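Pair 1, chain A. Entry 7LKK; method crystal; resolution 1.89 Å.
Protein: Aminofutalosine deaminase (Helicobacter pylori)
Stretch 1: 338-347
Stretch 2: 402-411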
# COMPACT_ATOMS: atom_id res chain seq x y z
N LEU A 338 -8.02 8.81 -2.36
CA LEU A 338 -8.68 7.59 -2.79
C LEU A 338 -7.76 6.74 -3.66
O LEU A 338 -7.87 5.51 -3.67
CB LEU A 338 -9.97 7.91 -3.54
CG LEU A 338 -10.90 6.72 -3.78
CD1 LEU A 338 -11.24 6.01 -2.48
CD2 LEU A 338 -12.17 7.13 -4.51
N LEU A 339 -6.83 7.38 -4.38
CA LEU A 339 -5.87 6.63 -5.17
C LEU A 339 -4.95 5.79 -4.29
O LEU A 339 -4.63 4.64 -4.63
CB LEU A 339 -5.05 7.58 -6.04
CG LEU A 339 -5.84 8.28 -7.16
CD1 LEU A 339 -5.07 9.46 -7.72
CD2 LEU A 339 -6.19 7.29 -8.26
N ASP A 340 -4.53 6.34 -3.15
CA ASP A 340 -3.78 5.54 -2.18
C ASP A 340 -4.61 4.37 -1.67
O ASP A 340 -4.10 3.25 -1.53
CB ASP A 340 -3.33 6.42 -1.01
CG ASP A 340 -2.21 7.38 -1.38
OD1 ASP A 340 -1.69 7.28 -2.51
OD2 ASP A 340 -1.87 8.24 -0.54
N GLU A 341 -5.89 4.61 -1.40
CA GLU A 341 -6.77 3.54 -0.93
C GLU A 341 -6.93 2.46 -1.97
O GLU A 341 -6.99 1.27 -1.64
CB GLU A 341 -8.13 4.12 -0.54
CG GLU A 341 -8.96 3.21 0.35
CD GLU A 341 -8.37 3.06 1.74
OE1 GLU A 341 -7.66 3.98 2.19
OE2 GLU A 341 -8.61 2.01 2.38
N LEU A 342 -7.01 2.84 -3.25
CA LEU A 342 -7.17 1.85 -4.31
C LEU A 342 -5.92 0.99 -4.46
O LEU A 342 -6.03 -0.22 -4.71
CB LEU A 342 -7.50 2.55 -5.63
CG LEU A 342 -8.87 3.26 -5.64
CD1 LEU A 342 -9.09 4.02 -6.93
CD2 LEU A 342 -9.99 2.25 -5.40
N ARG A 343 -4.74 1.58 -4.30
CA ARG A 343 -3.52 0.79 -4.33
C ARG A 343 -3.44 -0.15 -3.13
O ARG A 343 -2.98 -1.29 -3.25
CB ARG A 343 -2.29 1.70 -4.39
CG ARG A 343 -2.04 2.30 -5.77
CD ARG A 343 -0.77 3.13 -5.80
NE ARG A 343 -0.95 4.43 -5.17
CZ ARG A 343 -1.40 5.51 -5.80
NH1 ARG A 343 -1.72 5.45 -7.09
NH2 ARG A 343 -1.53 6.66 -5.15
N ALA A 344 -3.87 0.32 -1.95
CA ALA A 344 -3.96 -0.58 -0.80
C ALA A 344 -4.94 -1.71 -1.09
O ALA A 344 -4.70 -2.87 -0.72
CB ALA A 344 -4.39 0.19 0.45
N PHE A 345 -6.04 -1.39 -1.77
CA PHE A 345 -7.02 -2.40 -2.17
C PHE A 345 -6.39 -3.47 -3.06
O PHE A 345 -6.63 -4.67 -2.87
CB PHE A 345 -8.18 -1.70 -2.89
CG PHE A 345 -9.30 -2.61 -3.30
CD1 PHE A 345 -10.23 -3.06 -2.37
CD2 PHE A 345 -9.46 -2.98 -4.63
CE1 PHE A 345 -11.28 -3.89 -2.76
CE2 PHE A 345 -10.50 -3.80 -5.02
CZ PHE A 345 -11.41 -4.25 -4.09
N LEU A 346 -5.55 -3.05 -4.01
CA LEU A 346 -4.87 -4.01 -4.87
C LEU A 346 -3.96 -4.93 -4.07
O LEU A 346 -3.82 -6.12 -4.38
CB LEU A 346 -4.08 -3.28 -5.96
CG LEU A 346 -4.89 -2.42 -6.94
CD1 LEU A 346 -3.96 -1.75 -7.94
CD2 LEU A 346 -5.95 -3.25 -7.65
N LEU A 347 -3.33 -4.39 -3.02
CA LEU A 347 -2.42 -5.18 -2.20
C LEU A 347 -3.14 -6.09 -1.22
O LEU A 347 -2.54 -7.06 -0.75
CB LEU A 347 -1.48 -4.25 -1.42
CG LEU A 347 -0.51 -3.41 -2.25
CD1 LEU A 347 0.16 -2.36 -1.39
CD2 LEU A 347 0.53 -4.30 -2.92
N ILE A 402 -6.02 0.40 -17.21
CA ILE A 402 -6.68 0.57 -15.92
C ILE A 402 -5.71 0.29 -14.77
O ILE A 402 -5.65 1.04 -13.79
CB ILE A 402 -7.93 -0.31 -15.83
CG1 ILE A 402 -9.04 0.25 -16.73
CG2 ILE A 402 -8.41 -0.42 -14.39
CD1 ILE A 402 -10.14 -0.74 -17.01
N LEU A 403 -4.94 -0.79 -14.88
CA LEU A 403 -4.00 -1.13 -13.81
C LEU A 403 -2.87 -0.11 -13.72
O LEU A 403 -2.53 0.35 -12.63
CB LEU A 403 -3.44 -2.54 -14.03
CG LEU A 403 -2.28 -2.95 -13.12
CD1 LEU A 403 -2.69 -2.89 -11.66
CD2 LEU A 403 -1.77 -4.34 -13.49
N GLN A 404 -2.28 0.26 -14.86
CA GLN A 404 -1.20 1.25 -14.85
C GLN A 404 -1.70 2.59 -14.33
O GLN A 404 -0.96 3.30 -13.63
CB GLN A 404 -0.60 1.41 -16.24
CG GLN A 404 0.02 0.14 -16.82
CD GLN A 404 1.34 -0.23 -16.16
OE1 GLN A 404 1.96 0.59 -15.47
NE2 GLN A 404 1.77 -1.46 -16.36
N PHE A 405 -2.94 2.96 -14.66
CA PHE A 405 -3.52 4.18 -14.11
C PHE A 405 -3.58 4.12 -12.59
O PHE A 405 -3.15 5.05 -11.90
CB PHE A 405 -4.92 4.40 -14.69
CG PHE A 405 -5.71 5.46 -13.96
CD1 PHE A 405 -5.54 6.80 -14.28
CD2 PHE A 405 -6.60 5.12 -12.96
CE1 PHE A 405 -6.25 7.77 -13.61
CE2 PHE A 405 -7.32 6.09 -12.30
CZ PHE A 405 -7.15 7.42 -12.62
N LEU A 406 -4.12 3.03 -12.04
CA LEU A 406 -4.23 2.90 -10.59
C LEU A 406 -2.86 2.91 -9.92
O LEU A 406 -2.72 3.39 -8.79
CB LEU A 406 -4.98 1.62 -10.23
CG LEU A 406 -6.48 1.60 -10.56
CD1 LEU A 406 -7.09 0.25 -10.21
CD2 LEU A 406 -7.20 2.73 -9.85
N LEU A 407 -1.84 2.37 -10.60
CA LEU A 407 -0.51 2.31 -10.01
C LEU A 407 0.18 3.67 -10.01
O LEU A 407 0.90 4.01 -9.07
CB LEU A 407 0.35 1.29 -10.75
CG LEU A 407 -0.03 -0.18 -10.56
CD1 LEU A 407 0.87 -1.08 -11.41
CD2 LEU A 407 0.05 -0.58 -9.10
N HIS A 408 -0.03 4.48 -11.06
CA HIS A 408 0.75 5.69 -11.25
C HIS A 408 -0.01 6.98 -10.98
O HIS A 408 0.63 8.02 -10.82
CB HIS A 408 1.33 5.72 -12.67
CG HIS A 408 2.21 4.56 -12.98
ND1 HIS A 408 3.40 4.33 -12.32
CD2 HIS A 408 2.07 3.54 -13.87
CE1 HIS A 408 3.96 3.23 -12.80
NE2 HIS A 408 3.18 2.73 -13.74
N ALA A 409 -1.34 6.96 -10.93
CA ALA A 409 -2.10 8.18 -10.70
C ALA A 409 -1.89 8.67 -9.27
O ALA A 409 -2.13 7.93 -8.31
CB ALA A 409 -3.59 7.96 -10.97
N LYS A 410 -1.44 9.92 -9.13
CA LYS A 410 -1.24 10.53 -7.82
C LYS A 410 -2.04 11.81 -7.65
O LYS A 410 -2.80 11.93 -6.69
CB LYS A 410 0.26 10.78 -7.59
CG LYS A 410 0.95 9.61 -6.90
CD LYS A 410 2.26 9.24 -7.57
CE LYS A 410 3.35 10.25 -7.27
NZ LYS A 410 4.65 9.87 -7.88
N GLU A 411 -1.89 12.77 -8.56
CA GLU A 411 -2.60 14.04 -8.48
C GLU A 411 -3.29 14.32 -9.81
O GLU A 411 -2.73 14.06 -10.87
CB GLU A 411 -1.66 15.20 -8.13
CG GLU A 411 -2.36 16.55 -8.03
CD GLU A 411 -1.58 17.55 -7.19
OE1 GLU A 411 -0.94 17.13 -6.20
OE2 GLU A 411 -1.60 18.75 -7.53
O HOH W 1 -2.80 10.01 -4.31

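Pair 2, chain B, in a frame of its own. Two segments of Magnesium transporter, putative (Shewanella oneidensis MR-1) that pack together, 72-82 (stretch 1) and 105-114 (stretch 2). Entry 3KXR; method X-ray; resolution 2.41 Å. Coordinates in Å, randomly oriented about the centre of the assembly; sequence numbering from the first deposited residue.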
# COMPACT_ATOMS: atom_id res chain seq x y z
N THR B 72 9.86 -11.97 28.35
CA THR B 72 9.88 -11.86 29.80
C THR B 72 8.94 -10.77 30.29
O THR B 72 8.44 -9.97 29.50
CB THR B 72 11.29 -11.48 30.32
OG1 THR B 72 11.62 -10.13 29.93
CG2 THR B 72 12.34 -12.47 29.80
N VAL B 73 8.75 -10.72 31.61
CA VAL B 73 8.00 -9.67 32.27
C VAL B 73 8.46 -8.32 31.78
O VAL B 73 7.62 -7.44 31.61
CB VAL B 73 8.12 -9.78 33.81
CG1 VAL B 73 7.68 -8.49 34.53
CG2 VAL B 73 7.29 -10.99 34.32
N ALA B 74 9.76 -8.14 31.55
CA ALA B 74 10.31 -6.85 31.12
C ALA B 74 9.67 -6.40 29.83
O ALA B 74 9.27 -5.25 29.71
CB ALA B 74 11.83 -6.91 30.97
N GLN B 75 9.53 -7.30 28.87
CA GLN B 75 8.87 -6.94 27.61
C GLN B 75 7.41 -6.62 27.81
O GLN B 75 6.90 -5.70 27.21
CB GLN B 75 8.97 -8.07 26.59
CG GLN B 75 10.34 -8.19 25.92
CD GLN B 75 11.39 -8.69 26.87
OE1 GLN B 75 11.28 -9.79 27.41
NE2 GLN B 75 12.40 -7.85 27.14
N ALA B 76 6.72 -7.38 28.65
CA ALA B 76 5.30 -7.19 28.84
C ALA B 76 5.09 -5.83 29.50
O ALA B 76 4.24 -5.06 29.08
CB ALA B 76 4.70 -8.29 29.68
N GLN B 77 5.88 -5.51 30.52
CA GLN B 77 5.73 -4.21 31.19
C GLN B 77 5.91 -3.07 30.21
O GLN B 77 5.15 -2.08 30.23
CB GLN B 77 6.72 -4.04 32.36
CG GLN B 77 6.27 -4.84 33.59
CD GLN B 77 7.21 -4.75 34.76
OE1 GLN B 77 8.17 -3.99 34.74
NE2 GLN B 77 6.93 -5.52 35.79
N ARG B 78 6.89 -3.19 29.34
CA ARG B 78 7.17 -2.14 28.40
C ARG B 78 6.04 -2.03 27.35
O ARG B 78 5.72 -0.94 26.88
CB ARG B 78 8.53 -2.40 27.77
CG ARG B 78 8.85 -1.48 26.66
CD ARG B 78 10.30 -1.56 26.27
NE ARG B 78 10.59 -0.55 25.25
CZ ARG B 78 11.57 -0.66 24.36
NH1 ARG B 78 12.35 -1.73 24.36
NH2 ARG B 78 11.77 0.30 23.47
N PHE B 79 5.42 -3.15 27.01
CA PHE B 79 4.33 -3.13 26.03
C PHE B 79 3.13 -2.35 26.57
O PHE B 79 2.50 -1.56 25.86
CB PHE B 79 3.90 -4.57 25.71
CG PHE B 79 3.59 -4.83 24.24
CD1 PHE B 79 3.21 -3.81 23.39
CD2 PHE B 79 3.65 -6.12 23.74
CE1 PHE B 79 2.91 -4.07 22.06
CE2 PHE B 79 3.34 -6.41 22.42
CZ PHE B 79 2.97 -5.40 21.57
N PHE B 80 2.81 -2.59 27.83
CA PHE B 80 1.68 -1.94 28.41
C PHE B 80 1.97 -0.47 28.58
O PHE B 80 1.07 0.31 28.52
CB PHE B 80 1.38 -2.51 29.77
CG PHE B 80 0.63 -3.75 29.76
CD1 PHE B 80 -0.65 -3.78 29.27
CD2 PHE B 80 1.17 -4.91 30.32
CE1 PHE B 80 -1.37 -4.97 29.27
CE2 PHE B 80 0.45 -6.09 30.34
CZ PHE B 80 -0.83 -6.12 29.81
N ARG B 81 3.21 -0.10 28.82
CA ARG B 81 3.53 1.31 29.08
C ARG B 81 3.68 2.11 27.76
O ARG B 81 3.43 3.32 27.75
CB ARG B 81 4.77 1.48 29.98
CG ARG B 81 4.57 1.04 31.48
CD ARG B 81 3.77 2.03 32.38
N ARG B 82 4.04 1.45 26.67
CA ARG B 82 4.36 2.17 25.43
C ARG B 82 3.21 2.28 24.43
O ARG B 82 3.31 2.98 23.48
CB ARG B 82 5.52 1.47 24.74
CG ARG B 82 5.07 0.19 23.98
CD ARG B 82 6.23 -0.71 23.56
NE ARG B 82 7.23 -0.01 22.73
CZ ARG B 82 8.26 -0.61 22.14
NH1 ARG B 82 8.46 -1.93 22.25
NH2 ARG B 82 9.12 0.12 21.43
N ARG B 105 -2.08 -10.89 32.78
CA ARG B 105 -2.77 -9.63 33.09
C ARG B 105 -1.86 -8.51 33.51
O ARG B 105 -0.94 -8.70 34.28
CB ARG B 105 -3.70 -9.80 34.26
CG ARG B 105 -4.71 -10.86 34.10
CD ARG B 105 -5.60 -10.79 35.32
NE ARG B 105 -6.48 -11.93 35.34
CZ ARG B 105 -7.58 -12.07 34.59
NH1 ARG B 105 -7.96 -11.09 33.76
NH2 ARG B 105 -8.31 -13.20 34.70
N ARG B 106 -2.19 -7.31 33.09
CA ARG B 106 -1.41 -6.17 33.48
C ARG B 106 -1.15 -6.13 34.99
O ARG B 106 -0.02 -5.96 35.43
CB ARG B 106 -2.09 -4.87 33.09
CG ARG B 106 -1.38 -3.71 33.70
CD ARG B 106 -1.48 -2.45 32.96
NE ARG B 106 -2.85 -2.17 32.65
CZ ARG B 106 -3.23 -1.56 31.54
NH1 ARG B 106 -2.34 -1.12 30.64
NH2 ARG B 106 -4.52 -1.37 31.34
N TYR B 107 -2.21 -6.24 35.78
CA TYR B 107 -2.07 -6.08 37.21
C TYR B 107 -1.07 -7.09 37.80
O TYR B 107 -0.27 -6.73 38.66
CB TYR B 107 -3.40 -6.19 37.91
CG TYR B 107 -3.29 -6.02 39.40
CD1 TYR B 107 -3.43 -4.77 39.99
CD2 TYR B 107 -3.04 -7.12 40.24
CE1 TYR B 107 -3.33 -4.62 41.35
CE2 TYR B 107 -2.94 -6.97 41.60
CZ TYR B 107 -3.09 -5.71 42.15
OH TYR B 107 -2.99 -5.53 43.51
N ASP B 108 -1.12 -8.33 37.34
CA ASP B 108 -0.20 -9.34 37.83
C ASP B 108 1.18 -9.10 37.31
O ASP B 108 2.13 -9.23 38.07
CB ASP B 108 -0.62 -10.78 37.47
CG ASP B 108 -2.04 -11.11 37.90
OD1 ASP B 108 -2.49 -10.63 38.98
OD2 ASP B 108 -2.72 -11.86 37.14
N ILE B 109 1.35 -8.73 36.05
CA ILE B 109 2.71 -8.66 35.55
C ILE B 109 3.50 -7.48 36.09
O ILE B 109 4.73 -7.49 36.00
CB ILE B 109 2.88 -8.71 34.02
CG1 ILE B 109 2.49 -7.42 33.39
CG2 ILE B 109 2.25 -9.96 33.36
CD1 ILE B 109 3.68 -6.65 33.02
N PHE B 110 2.84 -6.47 36.65
CA PHE B 110 3.59 -5.43 37.37
C PHE B 110 3.96 -5.82 38.77
O PHE B 110 4.58 -5.05 39.47
CB PHE B 110 2.87 -4.08 37.31
CG PHE B 110 3.12 -3.35 36.01
CD1 PHE B 110 4.29 -2.62 35.82
CD2 PHE B 110 2.25 -3.50 34.93
CE1 PHE B 110 4.55 -1.98 34.60
CE2 PHE B 110 2.51 -2.85 33.70
CZ PHE B 110 3.64 -2.11 33.53
N LYS B 111 3.64 -7.05 39.17
CA LYS B 111 4.09 -7.57 40.47
C LYS B 111 5.19 -8.60 40.38
O LYS B 111 5.65 -9.05 41.40
CB LYS B 111 2.91 -8.20 41.25
CG LYS B 111 1.82 -7.19 41.61
CD LYS B 111 0.79 -7.72 42.60
CE LYS B 111 0.30 -6.58 43.50
NZ LYS B 111 -0.82 -7.01 44.37
N HIS B 112 5.63 -8.97 39.18
CA HIS B 112 6.67 -9.97 39.06
C HIS B 112 8.00 -9.34 38.70
O HIS B 112 8.10 -8.14 38.46
CB HIS B 112 6.26 -11.04 38.05
CG HIS B 112 5.26 -12.01 38.60
ND1 HIS B 112 3.90 -11.84 38.45
CD2 HIS B 112 5.43 -13.13 39.34
CE1 HIS B 112 3.27 -12.83 39.05
NE2 HIS B 112 4.17 -13.62 39.61
N GLU B 113 9.05 -10.15 38.72
CA GLU B 113 10.38 -9.66 38.42
C GLU B 113 10.56 -9.61 36.92
O GLU B 113 10.05 -10.48 36.22
CB GLU B 113 11.43 -10.54 39.11
CG GLU B 113 11.34 -10.55 40.66
CD GLU B 113 11.48 -9.12 41.26
OE1 GLU B 113 12.49 -8.42 40.94
OE2 GLU B 113 10.56 -8.70 42.02
N PRO B 114 11.26 -8.60 36.40
CA PRO B 114 11.33 -8.43 34.95
C PRO B 114 12.03 -9.54 34.19
O PRO B 114 11.83 -9.68 33.00
CB PRO B 114 12.15 -7.15 34.77
CG PRO B 114 12.04 -6.43 36.08
CD PRO B 114 12.00 -7.54 37.11

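In both pairs a helix lies across the C-terminal end of a second helical segment and the loop that follows it, and 14 central residues superpose with an RMSD of 0.8 Å over N, CA and C. In pair 1 the helix 338-347 crosses helix 402-408 at 120° between N-to-C directions, with the axes 9.2 Å apart at their closest; in pair 2 the helix 73-82 meets a short helix, 106-109, and the chain beyond it. The first helix matches most closely: A:Leu339, A:Leu342 and A:Leu346 fall within 0.2 Å of B:Val73, B:Ala76 and B:Phe80 at CA. All six direct CA-to-CB toward the other stretch, since their three-four spacing lines one side of a helix.

The clearest shared solution is polar. A:Arg343 coincides with B:Gln77, and their side-chain centres lie only 0.8 Å apart. Each sets out sideways and brings a nitrogen to a carbonyl in the last turn of the second helix, A:Leu406 O or B:Ile109 O, which accepts no backbone bond within its stretch; the arginine also reaches A:Ala409 O, just past the helix. A:Arg343 NH1 donates to A:Leu406 O at 2.9 Å and to A:Ala409 O at 2.8 Å, both near the guanidinium plane, where its N-H bonds point. B:Gln77 NE2 makes one bond across the contact, to B:Ile109 O at 3.0 Å and nearly straight at 169°. B:Ile109 is the match of A:Leu406, so both side chains serve the same carbonyl position. The longer arginine also has charge to balance: its NH2 forms a salt bridge with A:Asp340 OD1 at 2.7 Å, one turn back. In pair 2 that position is B:Ala74, whose small side chain instead rests on proline, B:Ala74 CB to B:Pro114 CB being 3.8 Å, while B:Ala74 N donates to B:Pro114 O at 3.0 Å.

The apolar packing distributes bulk differently. In pair 1 leucines meet leucines: A:Leu342 CD1 lies 3.7 Å from A:Leu406 CD2, and A:Leu346 CD1 lies 4.1 Å from A:Leu403 CD1. Pair 2 has the smaller B:Ala76 in place of A:Leu342, and B:Ile109 sits as a knob among B:Val73, B:Ala76, B:Gln77 and B:Phe80, with B:Ile109 CD1 3.9 Å from B:Ala76 CB. The larger B:Phe80, in place of A:Leu346, offers a flat ring: B:Arg106 CB stands over one face, 3.9 Å from the ring centroid, so the aliphatic base of an arginine packs against aromatic carbon.

A:Leu407 and B:Phe110 also match. A:Leu407 points away at CA-to-CB, yet its end returns, CD2 reaching 4.3 Å from A:Leu346 CD1. B:Phe110 presents a ring face to B:Gln77 CG, 3.8 Å from the centroid, so the glutamine uses its methylene as well as its amide.

At the helix start, A:Leu339 CD2 reaches A:Ala409 CB at 3.8 Å, and B:Val73 CG2 reaches B:His112 CB at 3.9 Å. The leucine reaches the small alanine with a branch methyl, whereas the shorter, branched valine meets the histidine at its CB, the imidazole leading away.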